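Local coordinates for probable transcriptional regulator (Pseudomonas aeruginosa PAO1, PDB 2GEN), which probably binds DNA through an N-terminal helix-turn-helix and regulates transcription, as a member of the TetR family, at residues 56-61 against 99-104; 87-92 against 183-188. All blocks are in the same frame, centred on the assembly; numbering follows the deposited sequence.

Interaction 1: 56-61 against 99-104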
loop_
_atom_site.group_PDB
_atom_site.type_symbol
_atom_site.label_atom_id
_atom_site.label_comp_id
_atom_site.label_asym_id
_atom_site.label_seq_id
_atom_site.Cartn_x
_atom_site.Cartn_y
_atom_site.Cartn_z
ATOM N N GLY A 56 -11.578 11.595 11.583
ATOM C CA GLY A 56 -12.050 10.201 11.525
ATOM C C GLY A 56 -13.334 10.036 10.710
ATOM O O GLY A 56 -13.499 9.041 9.987
ATOM N N GLU A 57 -14.251 10.996 10.802
ATOM C CA GLU A 57 -15.491 10.928 10.019
ATOM C C GLU A 57 -15.173 11.054 8.522
ATOM O O GLU A 57 -15.814 10.366 7.687
ATOM C CB GLU A 57 -16.516 11.982 10.453
ATOM C CG GLU A 57 -17.030 11.818 11.920
ATOM C CD GLU A 57 -18.052 10.702 12.105
ATOM O OE1 GLU A 57 -18.356 9.944 11.137
ATOM O OE2 GLU A 57 -18.564 10.556 13.239
ATOM N N LEU A 58 -14.202 11.905 8.188
ATOM C CA LEU A 58 -13.746 12.034 6.793
ATOM C C LEU A 58 -13.214 10.684 6.268
ATOM O O LEU A 58 -13.507 10.258 5.116
ATOM C CB LEU A 58 -12.687 13.145 6.666
ATOM C CG LEU A 58 -12.064 13.378 5.269
ATOM C CD1 LEU A 58 -13.154 13.746 4.238
ATOM C CD2 LEU A 58 -10.934 14.429 5.294
ATOM N N TYR A 59 -12.443 10.008 7.118
ATOM C CA TYR A 59 -11.901 8.690 6.785
ATOM C C TYR A 59 -13.038 7.701 6.545
ATOM O O TYR A 59 -13.105 7.026 5.482
ATOM C CB TYR A 59 -10.954 8.170 7.887
ATOM C CG TYR A 59 -10.303 6.880 7.482
ATOM C CD1 TYR A 59 -9.121 6.873 6.743
ATOM C CD2 TYR A 59 -10.900 5.660 7.801
ATOM C CE1 TYR A 59 -8.540 5.639 6.340
ATOM C CE2 TYR A 59 -10.338 4.455 7.412
ATOM C CZ TYR A 59 -9.183 4.440 6.693
ATOM O OH TYR A 59 -8.687 3.213 6.296
ATOM N N LEU A 60 -13.933 7.596 7.521
ATOM C CA LEU A 60 -15.021 6.612 7.431
ATOM C C LEU A 60 -15.947 6.881 6.241
ATOM O O LEU A 60 -16.430 5.936 5.591
ATOM C CB LEU A 60 -15.835 6.571 8.719
ATOM C CG LEU A 60 -15.093 6.127 9.991
ATOM C CD1 LEU A 60 -16.053 6.261 11.177
ATOM C CD2 LEU A 60 -14.585 4.686 9.898
ATOM N N ALA A 61 -16.225 8.157 5.972
ATOM C CA ALA A 61 -17.044 8.507 4.793
ATOM C C ALA A 61 -16.382 8.091 3.485
ATOM O O ALA A 61 -17.085 7.667 2.547
ATOM C CB ALA A 61 -17.349 9.979 4.768
ATOM N N PRO A 99 -8.981 12.471 -5.898
ATOM C CA PRO A 99 -7.590 12.157 -5.604
ATOM C C PRO A 99 -7.124 12.626 -4.229
ATOM O O PRO A 99 -6.366 11.905 -3.550
ATOM C CB PRO A 99 -6.812 12.839 -6.734
ATOM C CG PRO A 99 -7.741 13.860 -7.278
ATOM C CD PRO A 99 -9.107 13.322 -7.109
ATOM N N ASP A 100 -7.554 13.808 -3.802
ATOM C CA ASP A 100 -7.159 14.265 -2.463
ATOM C C ASP A 100 -7.751 13.362 -1.365
ATOM O O ASP A 100 -7.072 13.008 -0.386
ATOM C CB ASP A 100 -7.536 15.740 -2.226
ATOM C CG ASP A 100 -6.640 16.717 -2.995
ATOM O OD1 ASP A 100 -5.465 16.406 -3.301
ATOM O OD2 ASP A 100 -7.152 17.822 -3.271
ATOM N N TRP A 101 -9.017 12.986 -1.520
ATOM C CA TRP A 101 -9.629 12.067 -0.581
ATOM C C TRP A 101 -8.902 10.721 -0.579
ATOM O O TRP A 101 -8.654 10.144 0.486
ATOM C CB TRP A 101 -11.109 11.894 -0.910
ATOM C CG TRP A 101 -11.984 11.599 0.253
ATOM C CD1 TRP A 101 -11.606 11.201 1.511
ATOM C CD2 TRP A 101 -13.410 11.637 0.253
ATOM N NE1 TRP A 101 -12.720 11.017 2.294
ATOM C CE2 TRP A 101 -13.843 11.281 1.554
ATOM C CE3 TRP A 101 -14.374 11.962 -0.723
ATOM C CZ2 TRP A 101 -15.187 11.244 1.915
ATOM C CZ3 TRP A 101 -15.730 11.928 -0.371
ATOM C CH2 TRP A 101 -16.129 11.560 0.951
ATOM N N ALA A 102 -8.530 10.211 -1.758
ATOM C CA ALA A 102 -7.768 8.931 -1.814
ATOM C C ALA A 102 -6.437 9.057 -1.056
ATOM O O ALA A 102 -6.071 8.178 -0.256
ATOM C CB ALA A 102 -7.506 8.502 -3.277
ATOM N N ARG A 103 -5.705 10.144 -1.321
ATOM C CA ARG A 103 -4.430 10.380 -0.636
ATOM C C ARG A 103 -4.647 10.373 0.873
ATOM O O ARG A 103 -3.892 9.740 1.619
ATOM C CB ARG A 103 -3.841 11.704 -1.093
ATOM C CG ARG A 103 -2.357 11.747 -0.996
ATOM C CD ARG A 103 -1.860 13.076 -1.572
ATOM N NE ARG A 103 -1.811 13.014 -3.030
ATOM C CZ ARG A 103 -2.653 13.622 -3.853
ATOM N NH1 ARG A 103 -3.637 14.362 -3.372
ATOM N NH2 ARG A 103 -2.511 13.480 -5.173
ATOM N N PHE A 104 -5.702 11.058 1.312
ATOM C CA PHE A 104 -5.997 11.193 2.732
ATOM C C PHE A 104 -6.234 9.811 3.333
ATOM O O PHE A 104 -5.641 9.463 4.362
ATOM C CB PHE A 104 -7.222 12.087 2.951
ATOM C CG PHE A 104 -7.684 12.134 4.377
ATOM C CD1 PHE A 104 -7.060 13.005 5.301
ATOM C CD2 PHE A 104 -8.745 11.338 4.808
ATOM C CE1 PHE A 104 -7.472 13.044 6.626
ATOM C CE2 PHE A 104 -9.187 11.371 6.142
ATOM C CZ PHE A 104 -8.529 12.249 7.061
#

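Interaction 2: 87-92 against 183-188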
loop_
_atom_site.group_PDB
_atom_site.type_symbol
_atom_site.label_atom_id
_atom_site.label_comp_id
_atom_site.label_asym_id
_atom_site.label_seq_id
_atom_site.Cartn_x
_atom_site.Cartn_y
_atom_site.Cartn_z
ATOM N N LEU A 87 -15.021 -4.585 -8.435
ATOM C CA LEU A 87 -14.131 -4.260 -7.320
ATOM C C LEU A 87 -13.010 -3.330 -7.788
ATOM O O LEU A 87 -12.624 -2.437 -7.056
ATOM C CB LEU A 87 -13.520 -5.539 -6.759
ATOM C CG LEU A 87 -14.563 -6.486 -6.096
ATOM C CD1 LEU A 87 -13.980 -7.893 -5.865
ATOM C CD2 LEU A 87 -15.027 -5.918 -4.763
ATOM N N VAL A 88 -12.537 -3.554 -9.006
ATOM C CA VAL A 88 -11.413 -2.771 -9.535
ATOM C C VAL A 88 -11.857 -1.434 -10.107
ATOM O O VAL A 88 -11.328 -0.397 -9.691
ATOM C CB VAL A 88 -10.662 -3.547 -10.595
ATOM C CG1 VAL A 88 -9.486 -2.670 -11.263
ATOM C CG2 VAL A 88 -10.020 -4.810 -9.939
ATOM N N THR A 89 -12.823 -1.462 -11.032
ATOM C CA THR A 89 -13.243 -0.126 -11.634
ATOM C C THR A 89 -13.790 0.825 -10.569
ATOM O O THR A 89 -13.610 2.024 -10.695
ATOM C CB THR A 89 -14.264 -0.302 -12.752
ATOM O OG1 THR A 89 -15.461 -0.879 -12.211
ATOM C CG2 THR A 89 -13.715 -1.228 -13.816
ATOM N N SER A 90 -14.493 0.330 -9.538
ATOM C CA SER A 90 -15.030 1.201 -8.505
ATOM C C SER A 90 -13.917 1.939 -7.768
ATOM O O SER A 90 -14.029 3.135 -7.480
ATOM C CB SER A 90 -15.944 0.437 -7.531
ATOM O OG SER A 90 -17.052 -0.064 -8.225
ATOM N N TYR A 91 -12.820 1.223 -7.487
ATOM C CA TYR A 91 -11.735 1.834 -6.763
ATOM C C TYR A 91 -11.009 2.866 -7.636
ATOM O O TYR A 91 -10.830 4.009 -7.209
ATOM C CB TYR A 91 -10.763 0.759 -6.248
ATOM C CG TYR A 91 -9.657 1.411 -5.515
ATOM C CD1 TYR A 91 -9.903 2.040 -4.276
ATOM C CD2 TYR A 91 -8.368 1.472 -6.062
ATOM C CE1 TYR A 91 -8.858 2.692 -3.582
ATOM C CE2 TYR A 91 -7.330 2.115 -5.383
ATOM C CZ TYR A 91 -7.578 2.705 -4.161
ATOM O OH TYR A 91 -6.564 3.367 -3.500
ATOM N N ILE A 92 -10.682 2.488 -8.862
ATOM C CA ILE A 92 -9.911 3.350 -9.766
ATOM C C ILE A 92 -10.753 4.614 -10.037
ATOM O O ILE A 92 -10.270 5.721 -9.873
ATOM C CB ILE A 92 -9.538 2.600 -11.057
ATOM C CG1 ILE A 92 -8.480 1.521 -10.738
ATOM C CG2 ILE A 92 -9.048 3.629 -12.147
ATOM C CD1 ILE A 92 -7.189 2.065 -10.216
ATOM N N LEU A 183 -7.121 -2.216 -18.346
ATOM C CA LEU A 183 -6.087 -3.204 -18.140
ATOM C C LEU A 183 -6.186 -3.855 -16.747
ATOM O O LEU A 183 -6.186 -5.102 -16.673
ATOM C CB LEU A 183 -4.734 -2.541 -18.300
ATOM C CG LEU A 183 -3.558 -3.473 -18.149
ATOM C CD1 LEU A 183 -3.559 -4.523 -19.260
ATOM C CD2 LEU A 183 -2.317 -2.598 -18.140
ATOM N N LEU A 184 -6.302 -3.036 -15.697
ATOM C CA LEU A 184 -6.283 -3.579 -14.315
ATOM C C LEU A 184 -7.555 -4.426 -14.068
ATOM O O LEU A 184 -7.494 -5.486 -13.448
ATOM C CB LEU A 184 -6.122 -2.467 -13.288
ATOM C CG LEU A 184 -4.702 -1.832 -13.263
ATOM C CD1 LEU A 184 -4.444 -0.919 -12.108
ATOM C CD2 LEU A 184 -3.599 -2.909 -13.317
ATOM N N ALA A 185 -8.695 -3.985 -14.614
ATOM C CA ALA A 185 -9.944 -4.781 -14.483
ATOM C C ALA A 185 -9.779 -6.135 -15.179
ATOM O O ALA A 185 -10.156 -7.173 -14.637
ATOM C CB ALA A 185 -11.128 -4.029 -15.088
ATOM N N GLN A 186 -9.249 -6.099 -16.409
ATOM C CA GLN A 186 -9.063 -7.304 -17.200
ATOM C C GLN A 186 -8.081 -8.259 -16.520
ATOM O O GLN A 186 -8.327 -9.461 -16.427
ATOM C CB GLN A 186 -8.517 -6.946 -18.578
ATOM C CG GLN A 186 -8.437 -8.199 -19.415
ATOM C CD GLN A 186 -9.786 -8.791 -19.730
ATOM O OE1 GLN A 186 -10.719 -8.065 -20.116
ATOM N NE2 GLN A 186 -9.923 -10.120 -19.534
ATOM N N VAL A 187 -6.962 -7.729 -16.030
ATOM C CA VAL A 187 -5.981 -8.543 -15.366
ATOM C C VAL A 187 -6.549 -9.153 -14.092
ATOM O O VAL A 187 -6.272 -10.307 -13.813
ATOM C CB VAL A 187 -4.767 -7.769 -15.006
ATOM C CG1 VAL A 187 -3.891 -8.592 -14.042
ATOM C CG2 VAL A 187 -3.987 -7.344 -16.334
ATOM N N ALA A 188 -7.350 -8.399 -13.346
ATOM C CA ALA A 188 -7.932 -8.947 -12.082
ATOM C C ALA A 188 -8.752 -10.203 -12.454
ATOM O O ALA A 188 -8.621 -11.266 -11.805
ATOM C CB ALA A 188 -8.830 -7.888 -11.415
#

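Interaction 1: 56-61 against 99-104
Leu58 sits between two aromatic rings of helix 99-114, Trp101 and Phe104, and each of its methyl groups is given to a different one. Leu58 CD2 lies over the face of the Phe104 ring, 3.6 Å from its centroid and almost along the ring normal, a CH-pi contact centred on the six carbons. Leu58 CB points toward helix 99-114, and with Leu58 CG anti to the backbone N, that CG comes to lie at Phe104 CE2. Leu58 CD1 goes instead to the indole, where it stands above the ring plane beside the pyrrole nitrogen, 3.4 Å from Trp101 NE1. The backbone of Leu58 is used as well: Trp101 NE1 donates to Leu58 O at 3.0 Å with an N-H...O angle of 157°. The oxygen lies practically in the indole plane, whereas the donor stands 42° above the carbonyl plane. One residue thus offers the tryptophan both an apolar branch and an acceptor, and the buried indole N-H is satisfied.

The contact forms part of the junction between helix 51-76, which in TetR-family proteins leads from the DNA-binding domain into the regulatory body, and helix 99-114. The short segments cross at -109° with axes 10.2 Å apart, a distance spanned by the large rings. Phe20 of helix 9-23 also touches Leu58, and Leu17 touches Trp101, so the N-terminal helix shares this junction.

Further along the indole, the benzo carbon CZ2 of Trp101 is met by Ala61 CB at 3.8 Å. The edge of Phe104 is turned to the backbone of helix 51-76, with Phe104 CE2 3.7 Å from Tyr59 N. Tyr59 CB lies 4.1 Å from Phe104 CE2, while the tyrosine side chain also touches Ile105 and Val112 further along that helix.

Interaction 2: 87-92 against 183-188
Leu184 opens the contact by receiving one methyl of Val88: its CB lies 3.9 Å from Val88 CG1. Val88 CG1 also rests on main chain, 3.8 Å from Leu184 C. At the tip of the leucine, Leu184 CD1 comes only loosely up to Ile92 CD1, at 4.5 Å. Leu184 has other neighbours too, Leu164 of helix 150-169 and Val156 of the second subunit, and through it this packing adjoins the dimer interface.

Ala185 brings the backbones nearest to each other. Ala185 CA is 5.5 Å from Val88 CA. Val88 CG1 reaches Ala185 N at 3.7 Å, so the valine lies against the surface of the helix itself. CG1 is anti to the backbone N of Val88 (chi1 176°), while CG2 is anti to the carbonyl carbon; the two methyls therefore part, one for residues 184 and 185 and the other for a site further along. Ala185 CB meets Thr89 CG2 at 4.0 Å; the threonine OG1 makes a weak hydrogen bond back to Arg85 O in its own helix.

Such antiparallel packing, with the segment axes 8.9 Å apart and their directions at 154°, belongs to the all-helical C-terminal domain of the TetR fold, the part that in this family commonly carries ligand binding and dimerisation. Here helix 80-97 is packed against helix 181-192, the last helix of the modelled chain. The small side chains of Ala185 and Ala188 are consistent with this close approach.

One turn on from Leu184, Ala188 points its CB toward helix 80-97, and Ala188 CB meets the second methyl of Val88, CG2, at 3.6 Å. Val84, a turn earlier in helix 80-97, touches Ala188 as well.

In the fold
Both contacts are buried, yet they lie in different parts of the helical fold, their centres 21 Å apart and their nearest atoms about 5 Å. Interaction 1 is closer to the middle of the chain and joins helix 51-76 to helix 99-114 beside the N-terminal helix; interaction 2 brings the C-terminal helix onto helix 80-97, near the second subunit. No helix is common to the two, but helix 80-97 lies in sequence between the two helices of interaction 1. Aromatic rings and a hydrogen bond span the wider, steeply crossed pair, whereas aliphatic side chains and backbone, with no hydrogen bond across, make up the closer, roughly antiparallel one.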